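Local atomic coordinates of regulatory protein YycH-like domain-containing protein (Eubacterium rectale, PDB entry 5COZ), a protein that is of unknown function but is assigned a YycH-like regulatory domain and is probably made as a lipoprotein, consistent with a role at the cell envelope. Residues A[158-169]-A[208-216]; A[237-245]-A[255-263]. All blocks are in the same frame, centred on the assembly; numbering follows the deposited sequence. Where two conformers were deposited one is given.

Interaction 1: residues A[158-169]-A[208-216]. With NA (sodium ion), chain B.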
loop_
_atom_site.group_PDB
_atom_site.type_symbol
_atom_site.label_atom_id
_atom_site.label_comp_id
_atom_site.label_asym_id
_atom_site.label_seq_id
_atom_site.Cartn_x
_atom_site.Cartn_y
_atom_site.Cartn_z
ATOM N N LYS A 158 8.073 -17.676 5.484
ATOM C CA LYS A 158 7.532 -18.678 6.411
ATOM C C LYS A 158 6.130 -19.135 5.967
ATOM O O LYS A 158 5.304 -18.341 5.526
ATOM C CB LYS A 158 7.478 -18.120 7.847
ATOM C CG LYS A 158 6.977 -19.128 8.893
ATOM C CD LYS A 158 7.147 -18.636 10.298
ATOM C CE LYS A 158 6.558 -19.622 11.297
ATOM N NZ LYS A 158 6.868 -19.216 12.685
ATOM N N GLN A 159 5.898 -20.441 6.048
ATOM C CA GLN A 159 4.601 -21.023 5.737
ATOM C C GLN A 159 3.911 -21.356 7.033
ATOM O O GLN A 159 4.455 -22.130 7.821
ATOM C CB GLN A 159 4.766 -22.307 4.890
ATOM C CG GLN A 159 5.667 -22.111 3.669
ATOM C CD GLN A 159 4.982 -21.281 2.625
ATOM O OE1 GLN A 159 3.875 -21.615 2.169
ATOM N NE2 GLN A 159 5.575 -20.123 2.316
ATOM N N LEU A 160 2.743 -20.781 7.274
ATOM C CA LEU A 160 1.995 -21.080 8.499
ATOM C C LEU A 160 1.390 -22.459 8.377
ATOM O O LEU A 160 1.352 -23.021 7.270
ATOM C CB LEU A 160 0.958 -20.011 8.792
ATOM C CG LEU A 160 1.575 -18.612 8.999
ATOM C CD1 LEU A 160 0.482 -17.557 9.098
ATOM C CD2 LEU A 160 2.479 -18.570 10.270
HETATM N N MSE A 161 0.973 -23.053 9.500
HETATM C CA MSE A 161 0.584 -24.448 9.438
HETATM C C MSE A 161 -0.857 -24.726 9.028
HETATM O O MSE A 161 -1.143 -25.872 8.663
HETATM C CB MSE A 161 0.874 -25.132 10.763
HETATM C CG MSE A 161 2.366 -25.383 10.941
HETATM SE SE MSE A 161 2.766 -26.552 12.434
HETATM C CE MSE A 161 2.590 -25.237 13.771
ATOM N N PHE A 162 -1.746 -23.725 9.046
ATOM C CA PHE A 162 -3.151 -23.984 8.727
ATOM C C PHE A 162 -3.418 -23.950 7.224
ATOM O O PHE A 162 -4.433 -24.498 6.791
ATOM C CB PHE A 162 -4.068 -23.001 9.469
ATOM C CG PHE A 162 -3.749 -21.541 9.221
ATOM C CD1 PHE A 162 -4.350 -20.848 8.173
ATOM C CD2 PHE A 162 -2.894 -20.846 10.070
ATOM C CE1 PHE A 162 -4.063 -19.492 7.960
ATOM C CE2 PHE A 162 -2.618 -19.495 9.861
ATOM C CZ PHE A 162 -3.177 -18.836 8.788
HETATM N N MSE A 163 -2.531 -23.300 6.443
HETATM C CA MSE A 163 -2.644 -23.264 4.987
HETATM C C MSE A 163 -1.354 -22.698 4.411
HETATM O O MSE A 163 -0.661 -21.908 5.061
HETATM C CB MSE A 163 -3.886 -22.482 4.503
HETATM C CG MSE A 163 -3.720 -20.966 4.543
HETATM SE SE MSE A 163 -5.368 -19.963 4.347
HETATM C CE MSE A 163 -6.090 -20.815 2.801
ATOM N N SER A 164 -1.017 -23.135 3.194
ATOM C CA SER A 164 0.200 -22.657 2.551
ATOM C C SER A 164 0.021 -21.203 2.106
ATOM O O SER A 164 -1.118 -20.726 1.947
ATOM C CB SER A 164 0.557 -23.522 1.346
ATOM O OG SER A 164 -0.407 -23.329 0.318
ATOM N N ALA A 165 1.137 -20.517 1.863
ATOM C CA ALA A 165 1.070 -19.139 1.369
ATOM C C ALA A 165 0.393 -19.096 -0.002
ATOM O O ALA A 165 -0.374 -18.169 -0.267
ATOM C CB ALA A 165 2.460 -18.555 1.283
ATOM N N GLU A 166 0.639 -20.138 -0.839
ATOM C CA GLU A 166 0.028 -20.243 -2.164
ATOM C C GLU A 166 -1.501 -20.363 -2.035
ATOM O O GLU A 166 -2.228 -19.655 -2.743
ATOM C CB GLU A 166 0.629 -21.431 -2.933
ATOM C CG GLU A 166 0.100 -21.589 -4.350
ATOM C CD GLU A 166 0.545 -22.840 -5.086
ATOM O OE1 GLU A 166 0.390 -23.953 -4.532
ATOM O OE2 GLU A 166 0.990 -22.709 -6.249
ATOM N N GLU A 167 -2.002 -21.232 -1.130
ATOM C CA GLU A 167 -3.431 -21.398 -0.928
ATOM C C GLU A 167 -4.047 -20.109 -0.338
ATOM O O GLU A 167 -5.140 -19.708 -0.735
ATOM C CB GLU A 167 -3.723 -22.618 -0.046
ATOM C CG GLU A 167 -5.182 -23.045 -0.135
ATOM C CD GLU A 167 -5.604 -24.275 0.649
ATOM O OE1 GLU A 167 -4.838 -25.265 0.673
ATOM O OE2 GLU A 167 -6.741 -24.274 1.173
ATOM N N ALA A 168 -3.324 -19.448 0.584
ATOM C CA ALA A 168 -3.770 -18.203 1.186
ATOM C C ALA A 168 -3.877 -17.093 0.116
ATOM O O ALA A 168 -4.879 -16.379 0.085
ATOM C CB ALA A 168 -2.795 -17.798 2.293
ATOM N N GLU A 169 -2.901 -17.050 -0.803
ATOM C CA GLU A 169 -2.921 -16.072 -1.899
ATOM C C GLU A 169 -4.103 -16.314 -2.827
ATOM O O GLU A 169 -4.750 -15.359 -3.256
ATOM C CB GLU A 169 -1.613 -16.094 -2.682
ATOM C CG GLU A 169 -1.593 -14.947 -3.680
ATOM C CD GLU A 169 -0.322 -14.740 -4.465
ATOM O OE1 GLU A 169 0.704 -15.375 -4.137
ATOM O OE2 GLU A 169 -0.347 -13.894 -5.386
ATOM N N GLN A 208 -1.549 -14.149 20.808
ATOM C CA GLN A 208 -1.080 -14.052 19.424
ATOM C C GLN A 208 -1.686 -15.216 18.620
ATOM O O GLN A 208 -1.648 -16.363 19.058
ATOM C CB GLN A 208 0.459 -14.048 19.388
ATOM C CG GLN A 208 1.081 -13.931 17.996
ATOM C CD GLN A 208 1.210 -15.282 17.321
ATOM O OE1 GLN A 208 1.675 -16.269 17.912
ATOM N NE2 GLN A 208 0.809 -15.332 16.075
ATOM N N ASN A 209 -2.261 -14.900 17.453
ATOM C CA ASN A 209 -2.856 -15.876 16.537
ATOM C C ASN A 209 -2.160 -15.796 15.189
ATOM O O ASN A 209 -2.132 -14.711 14.599
ATOM C CB ASN A 209 -4.358 -15.603 16.364
ATOM C CG ASN A 209 -5.140 -15.829 17.619
ATOM O OD1 ASN A 209 -5.188 -16.943 18.140
ATOM N ND2 ASN A 209 -5.719 -14.764 18.158
ATOM N N ASP A 210 -1.622 -16.932 14.688
ATOM C CA ASP A 210 -0.907 -16.930 13.413
ATOM C C ASP A 210 -1.816 -16.424 12.297
ATOM O O ASP A 210 -2.899 -16.975 12.075
ATOM C CB ASP A 210 -0.337 -18.312 13.091
ATOM C CG ASP A 210 0.819 -18.731 13.972
ATOM O OD1 ASP A 210 1.227 -17.932 14.852
ATOM O OD2 ASP A 210 1.330 -19.849 13.776
ATOM N N THR A 211 -1.373 -15.377 11.608
ATOM C CA THR A 211 -2.180 -14.710 10.589
ATOM C C THR A 211 -1.329 -14.342 9.390
ATOM O O THR A 211 -0.195 -13.873 9.552
ATOM C CB THR A 211 -2.764 -13.423 11.236
ATOM O OG1 THR A 211 -3.574 -13.776 12.370
ATOM C CG2 THR A 211 -3.607 -12.586 10.278
ATOM N N TYR A 212 -1.857 -14.571 8.185
ATOM C CA TYR A 212 -1.242 -14.036 6.972
ATOM C C TYR A 212 -1.878 -12.691 6.676
ATOM O O TYR A 212 -3.103 -12.587 6.792
ATOM C CB TYR A 212 -1.539 -14.925 5.762
ATOM C CG TYR A 212 -0.814 -16.236 5.677
ATOM C CD1 TYR A 212 0.578 -16.281 5.552
ATOM C CD2 TYR A 212 -1.516 -17.431 5.614
ATOM C CE1 TYR A 212 1.246 -17.487 5.389
ATOM C CE2 TYR A 212 -0.859 -18.644 5.421
ATOM C CZ TYR A 212 0.524 -18.668 5.300
ATOM O OH TYR A 212 1.167 -19.876 5.131
ATOM N N VAL A 213 -1.113 -11.696 6.248
ATOM C CA VAL A 213 -1.673 -10.411 5.825
ATOM C C VAL A 213 -1.212 -10.137 4.412
ATOM O O VAL A 213 -0.006 -9.999 4.175
ATOM C CB VAL A 213 -1.284 -9.244 6.759
ATOM C CG1 VAL A 213 -1.773 -7.893 6.197
ATOM C CG2 VAL A 213 -1.841 -9.456 8.164
ATOM N N PHE A 214 -2.158 -10.035 3.480
ATOM C CA PHE A 214 -1.817 -9.617 2.132
ATOM C C PHE A 214 -2.100 -8.170 1.935
ATOM O O PHE A 214 -3.132 -7.673 2.387
ATOM C CB PHE A 214 -2.652 -10.377 1.090
ATOM C CG PHE A 214 -2.209 -11.805 0.975
ATOM C CD1 PHE A 214 -2.760 -12.794 1.790
ATOM C CD2 PHE A 214 -1.298 -12.181 0.002
ATOM C CE1 PHE A 214 -2.347 -14.130 1.668
ATOM C CE2 PHE A 214 -0.864 -13.510 -0.103
ATOM C CZ PHE A 214 -1.400 -14.473 0.728
ATOM N N PHE A 215 -1.201 -7.499 1.209
ATOM C CA PHE A 215 -1.451 -6.183 0.658
ATOM C C PHE A 215 -1.646 -6.364 -0.809
ATOM O O PHE A 215 -0.747 -6.830 -1.490
ATOM C CB PHE A 215 -0.306 -5.161 0.882
ATOM C CG PHE A 215 -0.146 -4.528 2.234
ATOM C CD1 PHE A 215 -0.809 -5.037 3.355
ATOM C CD2 PHE A 215 0.664 -3.413 2.395
ATOM C CE1 PHE A 215 -0.601 -4.466 4.630
ATOM C CE2 PHE A 215 0.832 -2.819 3.654
ATOM C CZ PHE A 215 0.198 -3.343 4.755
HETATM N N MSE A 216 -2.835 -6.002 -1.283
HETATM C CA MSE A 216 -3.120 -5.980 -2.720
HETATM C C MSE A 216 -3.272 -4.543 -3.127
HETATM O O MSE A 216 -3.546 -3.684 -2.295
HETATM C CB MSE A 216 -4.346 -6.796 -3.065
HETATM C CG MSE A 216 -4.290 -8.125 -2.361
HETATM SE SE MSE A 216 -5.837 -9.160 -2.675
HETATM C CE MSE A 216 -5.232 -9.950 -4.004
HETATM NA NA NA B . 2.161 -18.514 17.090
HETATM O O HOH W 1 0.822 -21.748 12.013
HETATM O O HOH W 2 0.105 -18.848 18.043
HETATM O O HOH W 3 2.156 -20.846 16.126
#
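The phenol oxygen of Tyr-212 is gripped by two backbone groups of the loop ahead of helix 165-178: OH donates to Met-163 O at 2.7 Å, in the carbonyl plane, and accepts from Leu-160 N at 2.8 Å with a bent N-H...O angle of 146°. Over one face of the ring, Leu-160 CD1 sits 3.7 Å from the centroid, almost on the normal, a CH-pi contact, while Met-163 O lies at the ring edge. Ala-168 CB comes within 3.6 Å of Tyr-212 CD2, and the Phe-162 ring meets Tyr-212 obliquely, its CG placed between backbone N and carbonyl carbon (chi1 55°), which carries CE2 toward Asp-210 O. The first turn of that helix, 165-169, crosses strand 211-216 at -53°, and the helix lies on one face of an antiparallel sheet; Ser-164 is its N-cap, its OG accepting from Glu-167 N. Further along the strand, Phe-214 CZ reaches Glu-169 N at 3.4 Å. A phenylalanine in place of Tyr-212 would probably leave Leu-160 N and Met-163 O without their shared partner, freeing the loop to shift. Just ahead of the strand, Asp-210 OD1 and Gln-208 OE1 bind the sodium ion with two waters, and Gln-208 NE2 donates to the anti lone pair of Asp-210 OD1. Another water links Asp-210 OD2 to Met-161 N.

Interaction 2: residues A[237-245]-A[255-263]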
loop_
_atom_site.group_PDB
_atom_site.type_symbol
_atom_site.label_atom_id
_atom_site.label_comp_id
_atom_site.label_asym_id
_atom_site.label_seq_id
_atom_site.Cartn_x
_atom_site.Cartn_y
_atom_site.Cartn_z
ATOM N N TYR A 237 -5.167 16.717 -1.023
ATOM C CA TYR A 237 -6.162 16.161 -0.107
ATOM C C TYR A 237 -5.462 15.200 0.845
ATOM O O TYR A 237 -4.232 15.010 0.722
ATOM C CB TYR A 237 -7.290 15.458 -0.897
ATOM C CG TYR A 237 -6.902 14.127 -1.524
ATOM C CD1 TYR A 237 -6.067 14.072 -2.637
ATOM C CD2 TYR A 237 -7.393 12.926 -1.016
ATOM C CE1 TYR A 237 -5.689 12.855 -3.201
ATOM C CE2 TYR A 237 -7.042 11.698 -1.591
ATOM C CZ TYR A 237 -6.188 11.672 -2.678
ATOM O OH TYR A 237 -5.801 10.475 -3.231
ATOM N N ALA A 238 -6.190 14.670 1.850
ATOM C CA ALA A 238 -5.599 13.729 2.792
ATOM C C ALA A 238 -5.500 12.357 2.132
ATOM O O ALA A 238 -6.324 11.464 2.384
ATOM C CB ALA A 238 -6.425 13.678 4.075
ATOM N N ASN A 239 -4.503 12.198 1.231
ATOM C CA ASN A 239 -4.323 10.927 0.526
ATOM C C ASN A 239 -3.795 9.883 1.503
ATOM O O ASN A 239 -3.337 10.205 2.613
ATOM C CB ASN A 239 -3.367 11.093 -0.665
ATOM C CG ASN A 239 -1.990 11.540 -0.237
ATOM O OD1 ASN A 239 -1.806 12.683 0.230
ATOM N ND2 ASN A 239 -1.024 10.634 -0.280
ATOM N N GLN A 240 -3.935 8.630 1.125
ATOM C CA GLN A 240 -3.415 7.558 1.958
ATOM C C GLN A 240 -2.852 6.477 1.088
ATOM O O GLN A 240 -3.112 6.437 -0.120
ATOM C CB GLN A 240 -4.482 6.993 2.894
ATOM C CG GLN A 240 -5.576 6.291 2.171
ATOM C CD GLN A 240 -6.772 6.137 3.074
ATOM O OE1 GLN A 240 -7.576 7.067 3.233
ATOM N NE2 GLN A 240 -6.929 4.947 3.648
ATOM N N GLU A 241 -2.101 5.569 1.727
ATOM C CA GLU A 241 -1.470 4.488 0.998
ATOM C C GLU A 241 -2.502 3.554 0.399
ATOM O O GLU A 241 -3.426 3.076 1.085
ATOM C CB GLU A 241 -0.539 3.703 1.908
ATOM C CG GLU A 241 0.619 4.546 2.442
ATOM C CD GLU A 241 1.270 3.939 3.674
ATOM O OE1 GLU A 241 2.095 3.016 3.516
ATOM O OE2 GLU A 241 0.853 4.299 4.794
ATOM N N ASN A 242 -2.374 3.328 -0.905
ATOM C CA ASN A 242 -3.294 2.459 -1.616
ATOM C C ASN A 242 -2.969 0.986 -1.374
ATOM O O ASN A 242 -2.191 0.397 -2.140
ATOM C CB ASN A 242 -3.239 2.752 -3.107
ATOM C CG ASN A 242 -4.090 1.833 -3.909
ATOM O OD1 ASN A 242 -5.267 1.635 -3.601
ATOM N ND2 ASN A 242 -3.517 1.269 -4.964
ATOM N N HIS A 243 -3.558 0.397 -0.347
ATOM C CA HIS A 243 -3.437 -1.039 -0.152
ATOM C C HIS A 243 -4.756 -1.574 0.352
ATOM O O HIS A 243 -5.369 -1.021 1.270
ATOM C CB HIS A 243 -2.246 -1.494 0.772
ATOM C CG HIS A 243 -2.046 -0.683 2.019
ATOM N ND1 HIS A 243 -0.814 -0.114 2.312
ATOM C CD2 HIS A 243 -2.895 -0.407 3.036
ATOM C CE1 HIS A 243 -0.955 0.487 3.479
ATOM N NE2 HIS A 243 -2.178 0.330 3.966
ATOM N N LEU A 244 -5.188 -2.638 -0.308
ATOM C CA LEU A 244 -6.343 -3.446 0.103
ATOM C C LEU A 244 -5.727 -4.523 1.025
ATOM O O LEU A 244 -4.870 -5.323 0.579
ATOM C CB LEU A 244 -7.012 -4.058 -1.147
ATOM C CG LEU A 244 -8.054 -5.170 -0.894
ATOM C CD1 LEU A 244 -9.269 -4.658 -0.141
ATOM C CD2 LEU A 244 -8.508 -5.831 -2.261
ATOM N N VAL A 245 -6.082 -4.481 2.338
ATOM C CA VAL A 245 -5.485 -5.374 3.324
ATOM C C VAL A 245 -6.415 -6.557 3.569
ATOM O O VAL A 245 -7.573 -6.349 3.915
ATOM C CB VAL A 245 -5.165 -4.625 4.629
ATOM C CG1 VAL A 245 -4.425 -5.560 5.601
ATOM C CG2 VAL A 245 -4.311 -3.380 4.357
ATOM N N PHE A 255 -9.672 -9.994 8.645
ATOM C CA PHE A 255 -9.522 -8.547 8.549
ATOM C C PHE A 255 -9.511 -8.162 7.094
ATOM O O PHE A 255 -8.788 -8.776 6.307
ATOM C CB PHE A 255 -8.195 -8.141 9.240
ATOM C CG PHE A 255 -7.924 -6.662 9.329
ATOM C CD1 PHE A 255 -7.320 -5.987 8.276
ATOM C CD2 PHE A 255 -8.203 -5.961 10.494
ATOM C CE1 PHE A 255 -7.037 -4.619 8.372
ATOM C CE2 PHE A 255 -7.901 -4.597 10.594
ATOM C CZ PHE A 255 -7.300 -3.948 9.543
ATOM N N LEU A 256 -10.343 -7.175 6.710
ATOM C CA LEU A 256 -10.451 -6.765 5.334
ATOM C C LEU A 256 -10.634 -5.267 5.341
ATOM O O LEU A 256 -11.657 -4.780 5.831
ATOM C CB LEU A 256 -11.647 -7.506 4.685
ATOM C CG LEU A 256 -11.767 -7.533 3.178
ATOM C CD1 LEU A 256 -10.551 -7.998 2.553
ATOM C CD2 LEU A 256 -12.851 -8.514 2.762
ATOM N N ASP A 257 -9.611 -4.539 4.887
ATOM C CA ASP A 257 -9.648 -3.080 4.903
ATOM C C ASP A 257 -9.529 -2.564 3.477
ATOM O O ASP A 257 -8.525 -2.813 2.787
ATOM C CB ASP A 257 -8.514 -2.530 5.790
ATOM C CG ASP A 257 -8.715 -1.112 6.308
ATOM O OD1 ASP A 257 -9.814 -0.550 6.104
ATOM O OD2 ASP A 257 -7.818 -0.609 7.016
ATOM N N ILE A 258 -10.581 -1.870 3.027
ATOM C CA ILE A 258 -10.645 -1.346 1.674
ATOM C C ILE A 258 -10.286 0.117 1.702
ATOM O O ILE A 258 -10.906 0.879 2.434
ATOM C CB ILE A 258 -12.048 -1.542 1.064
ATOM C CG1 ILE A 258 -12.526 -3.031 1.164
ATOM C CG2 ILE A 258 -12.097 -1.044 -0.417
ATOM C CD1 ILE A 258 -13.950 -3.229 0.594
ATOM N N PRO A 259 -9.264 0.503 0.927
ATOM C CA PRO A 259 -8.864 1.912 0.868
ATOM C C PRO A 259 -9.777 2.708 -0.059
ATOM O O PRO A 259 -10.622 2.112 -0.757
ATOM C CB PRO A 259 -7.452 1.810 0.272
ATOM C CG PRO A 259 -7.558 0.680 -0.723
ATOM C CD PRO A 259 -8.495 -0.323 -0.035
ATOM N N PRO A 260 -9.573 4.024 -0.194
ATOM C CA PRO A 260 -10.363 4.782 -1.182
ATOM C C PRO A 260 -10.185 4.241 -2.578
ATOM O O PRO A 260 -9.066 3.885 -3.000
ATOM C CB PRO A 260 -9.787 6.203 -1.084
ATOM C CG PRO A 260 -9.208 6.264 0.325
ATOM C CD PRO A 260 -8.614 4.900 0.511
ATOM N N LEU A 261 -11.318 4.169 -3.325
ATOM C CA LEU A 261 -11.327 3.662 -4.686
ATOM C C LEU A 261 -11.844 4.728 -5.601
ATOM O O LEU A 261 -12.459 5.701 -5.150
ATOM C CB LEU A 261 -12.133 2.367 -4.856
ATOM C CG LEU A 261 -11.670 1.160 -4.025
ATOM C CD1 LEU A 261 -12.625 -0.026 -4.243
ATOM C CD2 LEU A 261 -10.206 0.764 -4.371
ATOM N N TYR A 262 -11.516 4.583 -6.895
ATOM C CA TYR A 262 -11.773 5.607 -7.896
ATOM C C TYR A 262 -12.307 5.005 -9.160
ATOM O O TYR A 262 -11.983 3.860 -9.492
ATOM C CB TYR A 262 -10.470 6.375 -8.195
ATOM C CG TYR A 262 -9.875 6.982 -6.943
ATOM C CD1 TYR A 262 -10.313 8.213 -6.466
ATOM C CD2 TYR A 262 -8.937 6.282 -6.177
ATOM C CE1 TYR A 262 -9.833 8.741 -5.265
ATOM C CE2 TYR A 262 -8.494 6.776 -4.950
ATOM C CZ TYR A 262 -8.917 8.023 -4.515
ATOM O OH TYR A 262 -8.455 8.582 -3.337
ATOM N N ASP A 263 -13.155 5.764 -9.865
ATOM C CA ASP A 263 -13.755 5.336 -11.131
ATOM C C ASP A 263 -13.201 6.217 -12.255
ATOM O O ASP A 263 -13.338 7.433 -12.215
ATOM C CB ASP A 263 -15.299 5.428 -11.073
ATOM C CG ASP A 263 -16.007 4.770 -12.246
ATOM O OD1 ASP A 263 -15.568 3.716 -12.665
ATOM O OD2 ASP A 263 -16.985 5.357 -12.763
HETATM O O HOH W 4 -6.488 3.730 -2.347
#
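The rings of Tyr-237 and Tyr-262 come from opposite directions and meet at their phenol ends, the two OH atoms 3.3 Å apart, each hydroxyl oblique to the other's ring. One face of Tyr-237 is covered by Asn-239 CB of its own segment, offset toward the rim, and both tyrosines also meet Tyr-315 edge-to-face. A second flat group, the amide of Gln-240, lies against the ring of Pro-260: Gln-240 CD approaches Pro-260 CD to 3.4 Å, and OE1 comes equally near CG of the same proline. The glutamine reaches it with CG between backbone N and carbonyl carbon (chi1 67°) and an extended chain beyond. Next to this, Pro-259 packs on the backbone of His-243, its CG 3.4 Å from His-243 O. Asn-242 and Pro-260 are joined through a water that donates to both Asn-242 OD1 and Pro-260 O, while Asn-242 ND2 is taken up by Pro-218 O and Tyr-225 O. On the other side of the prolines, residues 244-245 and 255-258 belong to the neighbouring strands of a beta hairpin, 244-249 with 252-258. Val-245 and Asp-257 form an antiparallel hydrogen-bonded pair: Val-245 N donates to Asp-257 O at 3.0 Å, and Asp-257 N returns a bond to Val-245 O at 2.9 Å, both in the carbonyl planes. Leu-256 CA adds a CA-H...O contact to Val-245 O. On the sheet face carrying Val-245 and Asp-257, Val-245 CG1 leans on Phe-255 CE1 at 3.9 Å. Leu-244 and Ile-258 lie side by side, pointing the same way, with Leu-244 CD1 against Ile-258 CG1; helix 73-87 covers Ile-258 and Leu-256.

In the fold
Both interactions reach the same antiparallel sheet, in which strands 211-220 and 244-249 are neighbours; their centres are about 21 Å apart. They join directly where Leu-244 N lies 2.8 Å from Met-216 O, a probable hydrogen bond, and where Val-213 and Phe-215 pack against Val-245. Interaction 1 lies farther out, its centre about 18 Å from the centre of the chain against 8 Å, and runs from helix-on-sheet packing to a sodium site at its outer end. Its two direct hydrogen bonds both involve a side-chain hydroxyl, whereas those of interaction 2 join backbone to backbone within the sheet, giving way to proline and tyrosine packing toward strand 262-272 of the other sheet.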